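Local coordinates for protein Ta0487 (Thermoplasma acidophilum, PDB 3KBQ) that is of unknown function but belongs to the CinA family and contains a probable molybdopterin-binding domain, at residues 30-33 / 38-41; 54-59 / 64-69; 58-63 / 145-150; 99-104 / 134-139. One frame throughout, in Å; residues are numbered along the deposited sequence.

How the contacts relate
This chain is the part of a longer protein that holds the probable molybdopterin-binding domain. Helix 49-62 and the neighbouring parallel strands 65-69 and 145-150 build contacts 2 and 3, whose centres are 4 Å apart. Contact 1, centred 12 Å from each, joins helix 23-34 to strand 38-45, the outermost strand within this chain, where the mixed sheet shared by all four runs on into the second subunit. Contact 4, where helix 96-106 meets the approach to strand 137-142, is centred 22 Å from contacts 2 and 3 but joined to contact 3, strands 137-142 and 145-150 being neighbours. In sequence contact 1 comes first, and both segments of contact 4 lie between helix 49-62 and strand 145-150.

Contact 1. Residues 30-33 / 38-41; sequences NFLT and QVRR
Val-39 turns its CG2 methyl to helix 23-34, the other methyl, CG1, lying opposite the backbone N (chi1 -178°). On the helix, Thr-33 carries OG1 anti to its carbonyl carbon (chi1 -58°), which sets the hydroxyl, not CG2, on the strand side. CG2 of Val-39 is the one group that does the touching: it lies 3.9 Å from CB of Leu-32 and 3.8 Å from OG1 of Thr-33, and the threonine and valine side chains cross at about a right angle. Leu-32 meets the valine with the root of its side chain, while its branches lie on Ala-6 and Val-8 of strand 5-11.

A water closes the polar side. It donates to Thr-33 OG1 at 2.9 Å and accepts from Val-39 N, also at 2.9 Å, while the threonine hydroxyl gives its own proton to Gly-29 O one turn back in the helix. The hydroxyl is thereby engaged both as donor and as acceptor, and the strand amide is satisfied without a direct bond to the helix. Leu-16 of the second subunit packs on Val-39, and beyond it Arg-41 pairs with a strand of that subunit, carrying the sheet across the interface. Helix 23-34 turning back into strand 38-45 is the second half of a beta-alpha-beta crossover that starts at strand 5-11, typical of a layered alpha/beta fold.

Contact 2. Residues 54-59 / 64-69; sequences WAFRVA and DLVVSS
Phe-56 and Val-66 approach each other obliquely, CD1 of Phe-56 coming 4.0 Å from CG1 of Val-66. The ring reaches the strand because CG stands anti to the carbonyl carbon (chi1 -83°), swinging its far end in toward residues 65-69 although the CB bond itself runs alongside them. Further along the ring the encounter changes: Ser-68 sits at the edge, close to the ring plane, with OG 3.4 Å from CZ of Phe-56. The serine CB follows behind, 3.7 Å from the same CZ.

One turn on, Ala-59 points toward the strand. Its CB fits between the two methyls of Val-66, 3.7 Å from CG1 and 3.7 Å from CG2, and so small a side chain is consistent with the close approach of CA of Ala-59 and CA of Val-66, 6.4 Å. Helix segment 54-59 runs roughly antiparallel to strand 65-69, at 156° with the axes of these short segments 9.3 Å apart, as expected where the helix of a beta-alpha-beta crossover turns back into its second strand; the first is 38-45, and strand 5-11 lies between them in the sheet. An alanine in place of Phe-56 would probably leave a gap beside Val-66 and Ser-68 and the Phe-84 ring without its edge-to-face partner. Phe-56 also lies on Val-147 and Ile-149 of the adjoining strand 145-150, and Ile-9 covers it from strand 5-11. Thr-80 and Cys-87 of helix 80-87 touch it as well.

Contact 3. Residues 58-63 / 145-150; sequences VALEVS and KKVIIL
Lys-145, the first residue of its strand, lays its chain obliquely past Leu-60, with CD 3.9 Å from CD2 of that leucine. The chain is extended as far as CE and bends only at the last torsion (chi4 -93°), which turns NZ in to the end of helix 49-62. There NZ donates to Leu-60 O at 2.8 Å, almost head-on to the carbonyl (171°), and to Ser-63 O at 3.0 Å, this time from well above the carbonyl plane. Asp-64 supplies a salt bridge to the same ammonium, and these three acceptors hold it. A methionine in its place would probably leave both carbonyls and the Asp-64 carboxylate without their shared donor.

Lys-146 turns the other way, to Asp-167. Val-147 comes back to the helix, its CG2 3.8 Å from CD2 of Leu-60, the two side chains at nearly a right angle. Past it, the backbone of Ile-148 pairs with strand 65-69.

On the helix side Ser-63 OG donates to Ala-59 O at 2.7 Å as the chain leaves the helix, from the carbonyl face opposite Val-62 N. A lysine gripping the carbonyls at a helix C-terminus thus anchors helix 49-62 to a central strand of the alpha/beta sheet.

Contact 4. Residues 99-104 / 134-139; sequences LAMIKK and TAPGLI
Pro-136 is the residue most covered here, and two hydrophobic side chains of helix 96-106 reach its ring at different atoms. Met-101 comes to the CB and CG side. Its chain runs out from the helix and bends at the last torsion (chi3 -51°), carrying the terminal methyl onto the proline: CE is 3.4 Å from CB of Pro-136, tighter than an ordinary carbon-carbon contact, and 3.8 Å from its CG. The two side chains meet at a slant, and the sulfur stands back from the ring. Pro-127 of strand 125-128 touches both Met-101 and Pro-136, which makes a small apolar cluster of three residues.

Ile-102 takes the other end of the ring. With CG1 anti to the carbonyl carbon (chi1 -66°), its longer branch leans toward the loop, and CD1 ends 4.1 Å from CD of Pro-136, the side chains crossing at about a right angle. Halfway along the same branch, CG1 lies 4.0 Å from Thr-134 O, so the isoleucine spans the backbone just before the proline as well as the ring itself. Leu-111 packs on Ile-102 from a loop. There is also a weak hydrogen bond between the hydroxyls of Thr-134 and Tyr-106, the latter at the end of the same helix.

Apart from the carbonyl of Thr-134 the groups that meet are apolar, and the contact is partly buried. It joins helix 96-106, part of the long excursion after strand 65-69, to the loop leading into strand 137-142, where the sheet of this alpha/beta domain changes from parallel to antiparallel pairing.

Contact 1. Residues 30-33 / 38-41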
loop_
_atom_site.group_PDB
_atom_site.type_symbol
_atom_site.label_atom_id
_atom_site.label_comp_id
_atom_site.label_asym_id
_atom_site.label_seq_id
_atom_site.Cartn_x
_atom_site.Cartn_y
_atom_site.Cartn_z
ATOM N N ASN B 30 8.983 -0.593 -10.160
ATOM C CA ASN B 30 10.066 -0.272 -11.074
ATOM C C ASN B 30 9.885 -0.991 -12.424
ATOM O O ASN B 30 10.083 -0.376 -13.479
ATOM C CB ASN B 30 11.435 -0.619 -10.451
ATOM C CG ASN B 30 12.597 -0.259 -11.382
ATOM O OD1 ASN B 30 12.822 0.906 -11.700
ATOM N ND2 ASN B 30 13.303 -1.256 -11.834
ATOM N N PHE B 31 9.480 -2.268 -12.384
ATOM C CA PHE B 31 9.244 -3.067 -13.595
ATOM C C PHE B 31 8.174 -2.400 -14.452
ATOM O O PHE B 31 8.373 -2.232 -15.644
ATOM C CB PHE B 31 8.850 -4.502 -13.228
ATOM C CG PHE B 31 8.565 -5.409 -14.429
ATOM C CD1 PHE B 31 9.574 -6.179 -14.991
ATOM C CD2 PHE B 31 7.274 -5.526 -14.946
ATOM C CE1 PHE B 31 9.309 -7.029 -16.103
ATOM C CE2 PHE B 31 7.008 -6.379 -16.058
ATOM C CZ PHE B 31 8.040 -7.117 -16.620
ATOM N N LEU B 32 7.068 -1.987 -13.820
ATOM C CA LEU B 32 5.947 -1.379 -14.564
ATOM C C LEU B 32 6.333 -0.002 -15.124
ATOM O O LEU B 32 6.037 0.293 -16.291
ATOM C CB LEU B 32 4.708 -1.242 -13.681
ATOM C CG LEU B 32 4.169 -2.597 -13.185
ATOM C CD1 LEU B 32 3.109 -2.387 -12.137
ATOM C CD2 LEU B 32 3.650 -3.341 -14.412
ATOM N N THR B 33 6.966 0.813 -14.284
ATOM C CA THR B 33 7.534 2.111 -14.708
ATOM C C THR B 33 8.465 1.963 -15.901
ATOM O O THR B 33 8.389 2.747 -16.890
ATOM C CB THR B 33 8.289 2.827 -13.548
ATOM O OG1 THR B 33 7.392 3.028 -12.473
ATOM C CG2 THR B 33 8.836 4.258 -13.978
ATOM N N GLN B 38 2.119 4.210 -15.809
ATOM C CA GLN B 38 2.020 5.039 -14.626
ATOM C C GLN B 38 1.504 4.222 -13.426
ATOM O O GLN B 38 0.364 3.711 -13.428
ATOM C CB GLN B 38 1.133 6.289 -14.863
ATOM C CG GLN B 38 0.892 7.040 -13.510
ATOM C CD GLN B 38 0.172 8.353 -13.657
ATOM O OE1 GLN B 38 -1.053 8.390 -13.904
ATOM N NE2 GLN B 38 0.907 9.455 -13.459
ATOM N N VAL B 39 2.335 4.066 -12.395
ATOM C CA VAL B 39 1.875 3.294 -11.252
ATOM C C VAL B 39 1.037 4.232 -10.360
ATOM O O VAL B 39 1.519 5.182 -9.750
ATOM C CB VAL B 39 3.033 2.658 -10.464
ATOM C CG1 VAL B 39 2.489 1.805 -9.278
ATOM C CG2 VAL B 39 3.907 1.834 -11.419
ATOM N N ARG B 40 -0.244 3.949 -10.296
ATOM C CA ARG B 40 -1.164 4.937 -9.742
ATOM C C ARG B 40 -1.365 4.803 -8.226
ATOM O O ARG B 40 -1.321 5.828 -7.509
ATOM C CB ARG B 40 -2.491 4.888 -10.478
ATOM C CG ARG B 40 -3.364 5.998 -9.973
ATOM C CD ARG B 40 -4.541 6.254 -10.823
ATOM N NE ARG B 40 -5.561 7.002 -10.074
ATOM C CZ ARG B 40 -6.775 7.237 -10.565
ATOM N NH1 ARG B 40 -7.113 6.755 -11.788
ATOM N NH2 ARG B 40 -7.647 7.930 -9.851
ATOM N N ARG B 41 -1.646 3.581 -7.741
ATOM C CA ARG B 41 -1.889 3.347 -6.309
ATOM C C ARG B 41 -1.253 2.040 -5.931
ATOM O O ARG B 41 -1.189 1.110 -6.776
ATOM C CB ARG B 41 -3.390 3.257 -5.992
ATOM C CG ARG B 41 -4.134 4.582 -6.162
ATOM C CD ARG B 41 -5.560 4.411 -5.724
ATOM N NE ARG B 41 -6.294 5.624 -6.002
ATOM C CZ ARG B 41 -7.612 5.739 -5.851
ATOM N NH1 ARG B 41 -8.315 4.705 -5.378
ATOM N NH2 ARG B 41 -8.212 6.892 -6.145
HETATM O O HOH W 1 5.126 4.813 -12.978
#

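Contact 2. Residues 54-59 / 64-69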
loop_
_atom_site.group_PDB
_atom_site.type_symbol
_atom_site.label_atom_id
_atom_site.label_comp_id
_atom_site.label_asym_id
_atom_site.label_seq_id
_atom_site.Cartn_x
_atom_site.Cartn_y
_atom_site.Cartn_z
ATOM N N TRP B 54 -11.470 -6.158 -1.621
ATOM C CA TRP B 54 -11.480 -4.692 -1.620
ATOM C C TRP B 54 -10.343 -4.120 -2.494
ATOM O O TRP B 54 -10.593 -3.289 -3.348
ATOM C CB TRP B 54 -11.513 -4.085 -0.185
ATOM C CG TRP B 54 -11.262 -2.616 -0.197
ATOM C CD1 TRP B 54 -12.192 -1.592 -0.478
ATOM C CD2 TRP B 54 -9.997 -1.974 -0.029
ATOM N NE1 TRP B 54 -11.529 -0.376 -0.474
ATOM C CE2 TRP B 54 -10.200 -0.580 -0.199
ATOM C CE3 TRP B 54 -8.700 -2.446 0.243
ATOM C CZ2 TRP B 54 -9.148 0.354 -0.094
ATOM C CZ3 TRP B 54 -7.652 -1.513 0.373
ATOM C CH2 TRP B 54 -7.900 -0.122 0.201
ATOM N N ALA B 55 -9.122 -4.592 -2.277
ATOM C CA ALA B 55 -7.938 -4.043 -2.934
ATOM C C ALA B 55 -8.036 -4.284 -4.449
ATOM O O ALA B 55 -7.851 -3.361 -5.237
ATOM C CB ALA B 55 -6.669 -4.672 -2.345
ATOM N N PHE B 56 -8.419 -5.490 -4.853
ATOM C CA PHE B 56 -8.526 -5.779 -6.291
ATOM C C PHE B 56 -9.594 -4.903 -6.932
ATOM O O PHE B 56 -9.384 -4.381 -8.008
ATOM C CB PHE B 56 -8.833 -7.286 -6.591
ATOM C CG PHE B 56 -7.610 -8.177 -6.590
ATOM C CD1 PHE B 56 -6.655 -8.093 -7.607
ATOM C CD2 PHE B 56 -7.414 -9.109 -5.562
ATOM C CE1 PHE B 56 -5.530 -8.880 -7.590
ATOM C CE2 PHE B 56 -6.275 -9.935 -5.548
ATOM C CZ PHE B 56 -5.334 -9.833 -6.561
ATOM N N ARG B 57 -10.748 -4.758 -6.292
ATOM C CA ARG B 57 -11.808 -3.927 -6.859
ATOM C C ARG B 57 -11.425 -2.446 -7.039
ATOM O O ARG B 57 -11.616 -1.853 -8.106
ATOM C CB ARG B 57 -13.082 -4.020 -6.000
ATOM C CG ARG B 57 -13.743 -5.419 -5.993
ATOM C CD ARG B 57 -13.836 -5.972 -7.413
ATOM N NE ARG B 57 -14.637 -5.114 -8.292
ATOM C CZ ARG B 57 -15.883 -5.395 -8.637
ATOM N NH1 ARG B 57 -16.449 -6.491 -8.142
ATOM N NH2 ARG B 57 -16.567 -4.591 -9.474
ATOM N N VAL B 58 -10.907 -1.850 -5.985
ATOM C CA VAL B 58 -10.359 -0.504 -6.126
ATOM C C VAL B 58 -9.237 -0.408 -7.185
ATOM O O VAL B 58 -9.289 0.501 -8.029
ATOM C CB VAL B 58 -9.935 0.088 -4.793
ATOM C CG1 VAL B 58 -9.539 1.518 -4.976
ATOM C CG2 VAL B 58 -11.181 0.063 -3.863
ATOM N N ALA B 59 -8.273 -1.332 -7.148
ATOM C CA ALA B 59 -7.211 -1.304 -8.124
ATOM C C ALA B 59 -7.789 -1.306 -9.540
ATOM O O ALA B 59 -7.339 -0.529 -10.422
ATOM C CB ALA B 59 -6.183 -2.495 -7.886
ATOM N N ASP B 64 -5.861 -0.252 -15.605
ATOM C CA ASP B 64 -6.122 -1.316 -16.531
ATOM C C ASP B 64 -5.185 -2.506 -16.377
ATOM O O ASP B 64 -5.414 -3.540 -16.993
ATOM C CB ASP B 64 -6.115 -0.820 -17.982
ATOM C CG ASP B 64 -7.393 -0.041 -18.351
ATOM O OD1 ASP B 64 -8.278 0.204 -17.463
ATOM O OD2 ASP B 64 -7.509 0.322 -19.552
ATOM N N LEU B 65 -4.167 -2.380 -15.535
ATOM C CA LEU B 65 -3.287 -3.515 -15.253
ATOM C C LEU B 65 -3.036 -3.502 -13.752
ATOM O O LEU B 65 -2.664 -2.457 -13.181
ATOM C CB LEU B 65 -1.949 -3.381 -15.974
ATOM C CG LEU B 65 -0.834 -4.351 -15.493
ATOM C CD1 LEU B 65 -1.194 -5.807 -15.776
ATOM C CD2 LEU B 65 0.464 -4.029 -16.198
ATOM N N VAL B 66 -3.262 -4.642 -13.119
ATOM C CA VAL B 66 -3.149 -4.770 -11.668
ATOM C C VAL B 66 -2.206 -5.920 -11.393
ATOM O O VAL B 66 -2.382 -7.032 -11.943
ATOM C CB VAL B 66 -4.558 -5.051 -11.036
ATOM C CG1 VAL B 66 -4.459 -5.328 -9.537
ATOM C CG2 VAL B 66 -5.487 -3.823 -11.279
ATOM N N VAL B 67 -1.156 -5.678 -10.592
ATOM C CA VAL B 67 -0.250 -6.793 -10.264
ATOM C C VAL B 67 -0.233 -6.977 -8.769
ATOM O O VAL B 67 -0.036 -5.979 -8.040
ATOM C CB VAL B 67 1.233 -6.530 -10.762
ATOM C CG1 VAL B 67 2.128 -7.758 -10.471
ATOM C CG2 VAL B 67 1.281 -6.142 -12.272
ATOM N N SER B 68 -0.508 -8.195 -8.285
ATOM C CA SER B 68 -0.459 -8.493 -6.836
ATOM C C SER B 68 0.681 -9.469 -6.536
ATOM O O SER B 68 1.076 -10.273 -7.397
ATOM C CB SER B 68 -1.762 -9.095 -6.282
ATOM O OG SER B 68 -1.982 -10.410 -6.803
ATOM N N SER B 69 1.242 -9.390 -5.337
ATOM C CA SER B 69 2.089 -10.484 -4.893
ATOM C C SER B 69 1.761 -10.857 -3.461
ATOM O O SER B 69 1.352 -10.003 -2.659
ATOM C CB SER B 69 3.572 -10.148 -5.007
ATOM O OG SER B 69 3.912 -9.208 -3.995
#

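Contact 3. Residues 58-63 / 145-150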
loop_
_atom_site.group_PDB
_atom_site.type_symbol
_atom_site.label_atom_id
_atom_site.label_comp_id
_atom_site.label_asym_id
_atom_site.label_seq_id
_atom_site.Cartn_x
_atom_site.Cartn_y
_atom_site.Cartn_z
ATOM N N VAL B 58 -10.907 -1.850 -5.985
ATOM C CA VAL B 58 -10.359 -0.504 -6.126
ATOM C C VAL B 58 -9.237 -0.408 -7.185
ATOM O O VAL B 58 -9.289 0.501 -8.029
ATOM C CB VAL B 58 -9.935 0.088 -4.793
ATOM C CG1 VAL B 58 -9.539 1.518 -4.976
ATOM C CG2 VAL B 58 -11.181 0.063 -3.863
ATOM N N ALA B 59 -8.273 -1.332 -7.148
ATOM C CA ALA B 59 -7.211 -1.304 -8.124
ATOM C C ALA B 59 -7.789 -1.306 -9.540
ATOM O O ALA B 59 -7.339 -0.529 -10.422
ATOM C CB ALA B 59 -6.183 -2.495 -7.886
ATOM N N LEU B 60 -8.824 -2.114 -9.745
ATOM C CA LEU B 60 -9.401 -2.279 -11.087
ATOM C C LEU B 60 -10.188 -1.036 -11.495
ATOM O O LEU B 60 -10.244 -0.676 -12.694
ATOM C CB LEU B 60 -10.285 -3.524 -11.135
ATOM C CG LEU B 60 -9.600 -4.887 -11.264
ATOM C CD1 LEU B 60 -10.623 -6.066 -10.956
ATOM C CD2 LEU B 60 -8.989 -5.094 -12.690
ATOM N N GLU B 61 -10.748 -0.342 -10.505
ATOM C CA GLU B 61 -11.472 0.898 -10.773
ATOM C C GLU B 61 -10.502 1.976 -11.325
ATOM O O GLU B 61 -10.881 2.786 -12.125
ATOM C CB GLU B 61 -12.080 1.369 -9.462
ATOM C CG GLU B 61 -12.712 2.704 -9.478
ATOM C CD GLU B 61 -13.320 3.047 -8.083
ATOM O OE1 GLU B 61 -13.436 2.155 -7.187
ATOM O OE2 GLU B 61 -13.665 4.235 -7.890
ATOM N N VAL B 62 -9.253 1.994 -10.895
ATOM C CA VAL B 62 -8.353 3.106 -11.279
ATOM C C VAL B 62 -7.239 2.725 -12.282
ATOM O O VAL B 62 -6.453 3.588 -12.731
ATOM C CB VAL B 62 -7.721 3.732 -9.997
ATOM C CG1 VAL B 62 -8.818 4.199 -9.052
ATOM C CG2 VAL B 62 -6.724 2.700 -9.248
ATOM N N SER B 63 -7.148 1.447 -12.642
ATOM C CA SER B 63 -6.080 1.014 -13.528
ATOM C C SER B 63 -6.529 -0.121 -14.457
ATOM O O SER B 63 -7.460 -0.856 -14.133
ATOM C CB SER B 63 -4.819 0.627 -12.730
ATOM O OG SER B 63 -5.111 -0.460 -11.906
ATOM N N LYS B 145 -9.399 -5.512 -18.904
ATOM C CA LYS B 145 -8.327 -5.231 -17.940
ATOM C C LYS B 145 -7.527 -6.494 -17.688
ATOM O O LYS B 145 -8.038 -7.582 -17.888
ATOM C CB LYS B 145 -8.884 -4.663 -16.624
ATOM C CG LYS B 145 -9.482 -3.270 -16.831
ATOM C CD LYS B 145 -10.234 -2.775 -15.549
ATOM C CE LYS B 145 -10.932 -1.422 -15.845
ATOM N NZ LYS B 145 -10.099 -0.207 -15.496
ATOM N N LYS B 146 -6.282 -6.361 -17.242
ATOM C CA LYS B 146 -5.513 -7.575 -16.912
ATOM C C LYS B 146 -5.041 -7.599 -15.473
ATOM O O LYS B 146 -4.757 -6.561 -14.893
ATOM C CB LYS B 146 -4.352 -7.701 -17.872
ATOM C CG LYS B 146 -4.855 -8.115 -19.267
ATOM C CD LYS B 146 -3.843 -9.039 -19.997
ATOM C CE LYS B 146 -2.757 -8.207 -20.705
ATOM N NZ LYS B 146 -1.827 -9.097 -21.480
ATOM N N VAL B 147 -4.964 -8.793 -14.898
ATOM C CA VAL B 147 -4.629 -8.934 -13.497
ATOM C C VAL B 147 -3.589 -10.047 -13.446
ATOM O O VAL B 147 -3.807 -11.137 -13.983
ATOM C CB VAL B 147 -5.828 -9.309 -12.640
ATOM C CG1 VAL B 147 -5.407 -9.432 -11.178
ATOM C CG2 VAL B 147 -6.934 -8.245 -12.724
ATOM N N ILE B 148 -2.437 -9.744 -12.886
ATOM C CA ILE B 148 -1.348 -10.730 -12.722
ATOM C C ILE B 148 -1.201 -10.998 -11.220
ATOM O O ILE B 148 -0.957 -10.062 -10.437
ATOM C CB ILE B 148 -0.011 -10.158 -13.248
ATOM C CG1 ILE B 148 -0.108 -9.809 -14.745
ATOM C CG2 ILE B 148 1.147 -11.120 -13.000
ATOM C CD1 ILE B 148 0.284 -10.950 -15.620
ATOM N N ILE B 149 -1.337 -12.256 -10.813
ATOM C CA ILE B 149 -1.355 -12.604 -9.384
ATOM C C ILE B 149 -0.129 -13.492 -9.157
ATOM O O ILE B 149 -0.018 -14.555 -9.802
ATOM C CB ILE B 149 -2.696 -13.305 -9.026
ATOM C CG1 ILE B 149 -3.878 -12.349 -9.252
ATOM C CG2 ILE B 149 -2.705 -13.865 -7.546
ATOM C CD1 ILE B 149 -5.260 -13.087 -9.145
ATOM N N LEU B 150 0.789 -13.034 -8.293
ATOM C CA LEU B 150 2.133 -13.622 -8.160
ATOM C C LEU B 150 2.369 -14.096 -6.737
ATOM O O LEU B 150 1.705 -13.598 -5.824
ATOM C CB LEU B 150 3.194 -12.592 -8.520
ATOM C CG LEU B 150 3.110 -11.986 -9.934
ATOM C CD1 LEU B 150 4.150 -10.878 -10.155
ATOM C CD2 LEU B 150 3.276 -13.132 -10.893
#

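Contact 4. Residues 99-104 / 134-139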
loop_
_atom_site.group_PDB
_atom_site.type_symbol
_atom_site.label_atom_id
_atom_site.label_comp_id
_atom_site.label_asym_id
_atom_site.label_seq_id
_atom_site.Cartn_x
_atom_site.Cartn_y
_atom_site.Cartn_z
ATOM N N LEU B 99 -3.137 -28.644 -11.535
ATOM C CA LEU B 99 -3.051 -29.770 -10.600
ATOM C C LEU B 99 -1.898 -30.732 -10.968
ATOM O O LEU B 99 -1.060 -31.072 -10.118
ATOM C CB LEU B 99 -4.403 -30.517 -10.488
ATOM C CG LEU B 99 -4.413 -31.710 -9.505
ATOM C CD1 LEU B 99 -3.931 -31.314 -8.087
ATOM C CD2 LEU B 99 -5.790 -32.368 -9.447
ATOM N N ALA B 100 -1.874 -31.149 -12.239
ATOM C CA ALA B 100 -0.741 -31.900 -12.798
ATOM C C ALA B 100 0.639 -31.235 -12.538
ATOM O O ALA B 100 1.557 -31.904 -12.083
ATOM C CB ALA B 100 -0.948 -32.157 -14.304
ATOM N N MET B 101 0.776 -29.939 -12.817
ATOM C CA MET B 101 2.021 -29.199 -12.492
ATOM C C MET B 101 2.415 -29.512 -11.031
ATOM O O MET B 101 3.531 -29.973 -10.741
ATOM C CB MET B 101 1.853 -27.680 -12.660
ATOM C CG MET B 101 1.130 -27.161 -13.965
ATOM S SD MET B 101 1.293 -25.366 -14.455
ATOM C CE MET B 101 0.870 -24.426 -13.004
ATOM N N ILE B 102 1.467 -29.278 -10.116
ATOM C CA ILE B 102 1.721 -29.406 -8.683
ATOM C C ILE B 102 2.169 -30.799 -8.192
ATOM O O ILE B 102 3.152 -30.912 -7.428
ATOM C CB ILE B 102 0.536 -28.848 -7.863
ATOM C CG1 ILE B 102 0.461 -27.322 -8.095
ATOM C CG2 ILE B 102 0.743 -29.157 -6.355
ATOM C CD1 ILE B 102 -0.895 -26.704 -7.948
ATOM N N LYS B 103 1.450 -31.839 -8.609
ATOM C CA LYS B 103 1.781 -33.232 -8.257
ATOM C C LYS B 103 3.182 -33.631 -8.741
ATOM O O LYS B 103 3.920 -34.323 -8.037
ATOM C CB LYS B 103 0.756 -34.198 -8.860
ATOM C CG LYS B 103 -0.545 -34.259 -8.106
ATOM C CD LYS B 103 -1.625 -34.990 -8.914
ATOM C CE LYS B 103 -2.887 -35.125 -8.071
ATOM N NZ LYS B 103 -4.022 -35.734 -8.820
ATOM N N LYS B 104 3.520 -33.183 -9.944
ATOM C CA LYS B 104 4.844 -33.405 -10.506
ATOM C C LYS B 104 5.893 -32.761 -9.608
ATOM O O LYS B 104 6.874 -33.391 -9.264
ATOM C CB LYS B 104 4.913 -32.829 -11.919
ATOM C CG LYS B 104 5.715 -33.683 -12.892
ATOM C CD LYS B 104 5.479 -35.194 -12.641
ATOM C CE LYS B 104 5.872 -36.061 -13.827
ATOM N NZ LYS B 104 7.233 -35.703 -14.324
ATOM N N THR B 134 6.402 -23.625 -5.779
ATOM C CA THR B 134 5.318 -24.533 -6.144
ATOM C C THR B 134 4.004 -23.868 -6.590
ATOM O O THR B 134 3.249 -24.496 -7.326
ATOM C CB THR B 134 5.067 -25.616 -5.081
ATOM O OG1 THR B 134 4.829 -24.987 -3.809
ATOM C CG2 THR B 134 6.266 -26.556 -5.012
ATOM N N ALA B 135 3.714 -22.642 -6.151
ATOM C CA ALA B 135 2.428 -22.047 -6.519
ATOM C C ALA B 135 2.473 -21.457 -7.942
ATOM O O ALA B 135 3.348 -20.636 -8.233
ATOM C CB ALA B 135 2.025 -20.987 -5.510
ATOM N N PRO B 136 1.562 -21.878 -8.828
ATOM C CA PRO B 136 1.507 -21.178 -10.121
ATOM C C PRO B 136 1.143 -19.685 -9.932
ATOM O O PRO B 136 0.446 -19.343 -8.960
ATOM C CB PRO B 136 0.361 -21.882 -10.862
ATOM C CG PRO B 136 -0.374 -22.656 -9.844
ATOM C CD PRO B 136 0.545 -22.938 -8.716
ATOM N N GLY B 137 1.608 -18.816 -10.835
ATOM C CA GLY B 137 1.027 -17.484 -10.952
ATOM C C GLY B 137 -0.273 -17.584 -11.736
ATOM O O GLY B 137 -0.605 -18.644 -12.284
ATOM N N LEU B 138 -1.021 -16.485 -11.792
ATOM C CA LEU B 138 -2.239 -16.409 -12.602
ATOM C C LEU B 138 -2.235 -15.135 -13.422
ATOM O O LEU B 138 -1.823 -14.090 -12.910
ATOM C CB LEU B 138 -3.490 -16.452 -11.719
ATOM C CG LEU B 138 -3.754 -17.685 -10.825
ATOM C CD1 LEU B 138 -5.108 -17.557 -10.110
ATOM C CD2 LEU B 138 -3.732 -18.950 -11.632
ATOM N N ILE B 139 -2.668 -15.212 -14.684
ATOM C CA ILE B 139 -2.988 -14.021 -15.473
ATOM C C ILE B 139 -4.468 -14.143 -15.709
ATOM O O ILE B 139 -4.947 -15.208 -16.120
ATOM C CB ILE B 139 -2.396 -14.002 -16.903
ATOM C CG1 ILE B 139 -0.997 -14.582 -16.937
ATOM C CG2 ILE B 139 -2.455 -12.585 -17.565
ATOM C CD1 ILE B 139 -0.789 -15.564 -18.138
#